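Local atomic coordinates of farnesyl diphosphate synthase (Rhodobacter capsulatus, PDB entry 3M0G), a protein that probably catalyses the magnesium-dependent condensation of farnesyl diphosphate with isopentenyl diphosphate to give geranylgeranyl diphosphate. Residues Ala67-Ala72 with Glu120-Pro125; Glu9-Val14 with Gly41-Ala46. All coordinates share one frame; numbering follows the deposited sequence.

Contact 1 (Ala67-Ala72 with Glu120-Pro125)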
# COMPACT_ATOMS: atom_id res chain seq x y z
N ALA B 67 15.46 1.70 3.93
CA ALA B 67 16.03 0.93 2.83
C ALA B 67 15.17 -0.28 2.55
O ALA B 67 14.91 -0.61 1.40
CB ALA B 67 17.44 0.50 3.16
N LEU B 68 14.74 -0.94 3.62
CA LEU B 68 13.87 -2.10 3.51
C LEU B 68 12.52 -1.72 2.90
O LEU B 68 12.01 -2.42 2.01
CB LEU B 68 13.69 -2.76 4.88
CG LEU B 68 14.89 -3.60 5.33
CD1 LEU B 68 14.61 -4.33 6.65
CD2 LEU B 68 15.31 -4.58 4.23
N ALA B 69 11.96 -0.61 3.35
CA ALA B 69 10.65 -0.17 2.84
C ALA B 69 10.67 0.06 1.34
O ALA B 69 9.72 -0.36 0.64
CB ALA B 69 10.18 1.10 3.57
N VAL B 70 11.70 0.75 0.84
CA VAL B 70 11.79 1.03 -0.59
C VAL B 70 12.03 -0.22 -1.42
O VAL B 70 11.50 -0.33 -2.52
CB VAL B 70 12.75 2.24 -0.98
CG1 VAL B 70 14.23 1.90 -0.85
CG2 VAL B 70 12.46 2.76 -2.37
N GLU B 71 12.82 -1.15 -0.90
CA GLU B 71 13.01 -2.44 -1.58
C GLU B 71 11.73 -3.27 -1.57
O GLU B 71 11.38 -3.92 -2.57
CB GLU B 71 14.17 -3.21 -0.96
CG GLU B 71 15.53 -2.63 -1.30
CD GLU B 71 15.85 -2.72 -2.79
OE1 GLU B 71 15.63 -3.79 -3.40
OE2 GLU B 71 16.32 -1.70 -3.35
N ALA B 72 11.02 -3.25 -0.44
CA ALA B 72 9.70 -3.87 -0.36
C ALA B 72 8.73 -3.29 -1.38
O ALA B 72 8.02 -4.04 -2.06
CB ALA B 72 9.13 -3.73 1.05
N GLU B 120 4.69 -0.36 6.79
CA GLU B 120 4.82 -0.78 8.18
C GLU B 120 6.24 -0.47 8.62
O GLU B 120 6.49 0.06 9.70
CB GLU B 120 4.54 -2.28 8.31
CG GLU B 120 4.64 -2.81 9.75
CD GLU B 120 3.89 -4.13 9.95
OE1 GLU B 120 4.35 -5.18 9.45
OE2 GLU B 120 2.85 -4.11 10.64
N LEU B 121 7.18 -0.83 7.75
CA LEU B 121 8.60 -0.56 7.94
C LEU B 121 8.92 0.90 8.22
O LEU B 121 9.82 1.19 8.99
CB LEU B 121 9.37 -1.04 6.71
CG LEU B 121 9.37 -2.56 6.64
CD1 LEU B 121 9.87 -3.01 5.29
CD2 LEU B 121 10.22 -3.07 7.76
N CYS B 122 8.22 1.81 7.55
CA CYS B 122 8.35 3.26 7.79
C CYS B 122 8.00 3.73 9.21
O CYS B 122 8.27 4.88 9.57
CB CYS B 122 7.48 4.03 6.78
SG CYS B 122 8.17 3.98 5.07
N THR B 123 7.40 2.84 10.00
CA THR B 123 6.91 3.19 11.33
C THR B 123 7.86 2.77 12.43
O THR B 123 7.68 3.15 13.58
CB THR B 123 5.54 2.55 11.65
OG1 THR B 123 5.69 1.13 11.73
CG2 THR B 123 4.46 2.91 10.62
N ASP B 124 8.85 1.95 12.07
CA ASP B 124 9.88 1.47 12.99
C ASP B 124 10.58 2.62 13.70
O ASP B 124 11.23 3.44 13.03
CB ASP B 124 10.91 0.63 12.21
CG ASP B 124 11.81 -0.20 13.11
OD1 ASP B 124 12.25 0.30 14.15
OD2 ASP B 124 12.08 -1.37 12.77
N PRO B 125 10.49 2.66 15.05
CA PRO B 125 11.05 3.77 15.83
C PRO B 125 12.57 3.87 15.73
O PRO B 125 13.12 4.93 16.00
CB PRO B 125 10.64 3.45 17.27
CG PRO B 125 10.30 2.00 17.26
CD PRO B 125 9.75 1.72 15.92

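Contact 2 (Glu9-Val14 with Gly41-Ala46). Unlike the reference sequence in segment 9-14: Ala13 (reference Gly).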
# COMPACT_ATOMS: atom_id res chain seq x y z
N GLU B 9 28.28 -4.37 0.11
CA GLU B 9 27.97 -4.30 1.54
C GLU B 9 26.48 -4.05 1.79
O GLU B 9 25.88 -4.69 2.67
CB GLU B 9 28.82 -3.22 2.24
CG GLU B 9 30.28 -3.60 2.44
CD GLU B 9 31.15 -2.44 2.94
OE1 GLU B 9 32.21 -2.18 2.30
OE2 GLU B 9 30.80 -1.80 3.96
N VAL B 10 25.89 -3.14 1.01
CA VAL B 10 24.46 -2.82 1.10
C VAL B 10 23.60 -4.01 0.66
O VAL B 10 22.65 -4.36 1.36
CB VAL B 10 24.09 -1.53 0.30
CG1 VAL B 10 22.60 -1.47 -0.00
CG2 VAL B 10 24.52 -0.28 1.08
N GLN B 11 23.94 -4.65 -0.46
CA GLN B 11 23.21 -5.85 -0.91
C GLN B 11 23.13 -6.94 0.18
O GLN B 11 22.04 -7.44 0.49
CB GLN B 11 23.82 -6.42 -2.19
CG GLN B 11 23.54 -5.61 -3.43
CD GLN B 11 24.56 -5.80 -4.54
OE1 GLN B 11 25.60 -6.44 -4.36
NE2 GLN B 11 24.28 -5.23 -5.69
N ASP B 12 24.28 -7.27 0.77
CA ASP B 12 24.40 -8.32 1.79
C ASP B 12 23.62 -7.98 3.06
O ASP B 12 23.03 -8.85 3.68
CB ASP B 12 25.86 -8.52 2.19
CG ASP B 12 26.70 -9.17 1.11
OD1 ASP B 12 26.18 -9.82 0.18
OD2 ASP B 12 27.94 -9.05 1.21
N ALA B 13 23.67 -6.71 3.45
CA ALA B 13 23.01 -6.26 4.66
C ALA B 13 21.51 -6.27 4.43
O ALA B 13 20.76 -6.74 5.28
CB ALA B 13 23.49 -4.87 5.04
N VAL B 14 21.08 -5.80 3.26
CA VAL B 14 19.65 -5.77 2.92
C VAL B 14 19.05 -7.16 2.78
O VAL B 14 17.96 -7.40 3.28
CB VAL B 14 19.35 -4.92 1.67
CG1 VAL B 14 17.85 -5.01 1.30
CG2 VAL B 14 19.71 -3.48 1.93
N GLY B 41 18.51 -8.87 -6.33
CA GLY B 41 18.46 -7.55 -6.96
C GLY B 41 19.70 -6.74 -6.61
O GLY B 41 20.36 -7.01 -5.60
N LYS B 42 19.99 -5.74 -7.44
CA LYS B 42 21.19 -4.91 -7.27
C LYS B 42 21.06 -3.94 -6.09
O LYS B 42 22.06 -3.42 -5.59
CB LYS B 42 21.54 -4.18 -8.58
CG LYS B 42 20.71 -2.93 -8.83
CD LYS B 42 20.72 -2.47 -10.29
CE LYS B 42 20.01 -1.12 -10.37
NZ LYS B 42 19.06 -1.01 -11.50
N ARG B 43 19.82 -3.72 -5.64
CA ARG B 43 19.52 -2.93 -4.44
C ARG B 43 19.83 -1.43 -4.60
O ARG B 43 20.24 -0.79 -3.63
CB ARG B 43 20.25 -3.51 -3.19
CG ARG B 43 20.00 -5.00 -2.87
CD ARG B 43 18.49 -5.37 -2.71
NE ARG B 43 18.28 -6.62 -1.96
CZ ARG B 43 17.08 -7.16 -1.70
NH1 ARG B 43 15.95 -6.57 -2.10
NH2 ARG B 43 17.00 -8.30 -1.01
N LEU B 44 19.66 -0.88 -5.81
CA LEU B 44 19.95 0.56 -6.08
C LEU B 44 19.24 1.49 -5.09
O LEU B 44 19.85 2.39 -4.53
CB LEU B 44 19.59 0.97 -7.52
CG LEU B 44 19.70 2.47 -7.93
CD1 LEU B 44 21.09 3.03 -7.70
CD2 LEU B 44 19.25 2.70 -9.37
N ARG B 45 17.96 1.25 -4.88
CA ARG B 45 17.13 2.14 -4.08
C ARG B 45 17.52 2.09 -2.61
O ARG B 45 17.74 3.13 -1.97
CB ARG B 45 15.66 1.81 -4.32
CG ARG B 45 15.28 2.11 -5.77
CD ARG B 45 13.97 1.44 -6.19
NE ARG B 45 13.73 1.60 -7.62
CZ ARG B 45 14.30 0.85 -8.58
NH1 ARG B 45 15.16 -0.11 -8.27
NH2 ARG B 45 14.02 1.08 -9.85
N ALA B 46 17.67 0.87 -2.09
CA ALA B 46 18.14 0.64 -0.74
C ALA B 46 19.51 1.32 -0.56
O ALA B 46 19.80 1.89 0.49
CB ALA B 46 18.25 -0.83 -0.48
O HOH W 1 20.36 -8.41 -1.51

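Contact 1 (Ala67-Ala72 with Glu120-Pro125)
Leu121 turns its CG beside the backbone N (chi1 -70°) and then runs out extended, so that CD1, anti to CA (chi2 168°), reaches the backbone of helix 60-81. This methyl lies against the peptide link between Leu68 and Ala69, with Leu121 CD1 3.8 Å from Leu68 C and 3.7 Å from Ala69 N, and it also touches Leu68 CB. Alanine suits position 69: its small methyl lets the backbones approach, the Ala69 and Leu121 CA atoms being 5.5 Å apart. Ala69 CB meets Leu121 CB at 3.9 Å and Cys122 SG at 3.8 Å. The Cys122 side chain also packs on Leu136, Val137 and Leu140 of helix 130-144, while Leu68 continues onto helix 3-23. A type I turn runs from Leu121 to Asp124. The hydroxyl of Thr123 gives a very short bond in the carbonyl plane, Thr123 OG1 to Glu120 O 2.4 Å, and Thr123 N binds the same oxygen, so two donors grip one acceptor. Between the two segments the contact is wholly apolar: close fit and dispersion hold them together, and the polar bonds stay within the 120-125 segment, next to the turn.

Contact 2 (Glu9-Val14 with Gly41-Ala46)
Arg43, Gln11 and Val14 supply most of the interface between helix 3-23 and the residues that lead into helix 44-55. Arg43, at the N-cap position, turns CG beside its backbone N and bends again at chi2 (-55°), which folds its aliphatic part against the first helix; Arg43 CG lies 3.6 Å from Gln11 CG. One guanidinium face then receives the branched side chain of Val14, whose CG1 sits off centre, 3.8 Å from Arg43 CZ. The other Val14 methyl, CG2, meets Ala46 CB at 3.9 Å. At the guanidinium edge, in plane, a water accepts from Arg43 NE (2.8 Å) and donates to Gln11 O (2.8 Å). A long-chained arginine suits this place: its stem packs on Gln11 while its charge reaches salt bridges with Glu15 and Glu71, which probably offset it. Gln11, long enough to reach the loop, extends obliquely across Arg43 and donates NE2 to Lys42 O (2.9 Å) in a nearly straight bond (162°), the donor standing above the carbonyl plane. An alanine here would lose the amide bond and the CG that packs on Arg43, and would probably loosen the loop's hold on the helix. Gly-Lys-Arg-Leu-Arg matches a short motif of polyprenyl synthases; in relatives its lysine and final arginine bind isopentenyl diphosphate's diphosphate, so this loop probably borders that pocket.

Contact 1 is buried and purely apolar, whereas contact 2 is only partly buried and mixes methyl packing with an amide bond, a bridging water and a charged group. They join different pairs of elements, helix 60-81 to the end of helix 104-121 and helix 3-23 to the start of helix 44-55, and their centres lie about 14 Å apart and they touch directly. Glu71, on the same helix as Ala69 but taking no part in contact 1, supplies the junction: Glu71 OE1 forms a salt bridge to Arg43 NH1 at 3.1 Å. Its other oxygen probably accepts from Ala46 N. Within this mainly helical fold, the second subunit packs near contact 1 but does not touch contact 2.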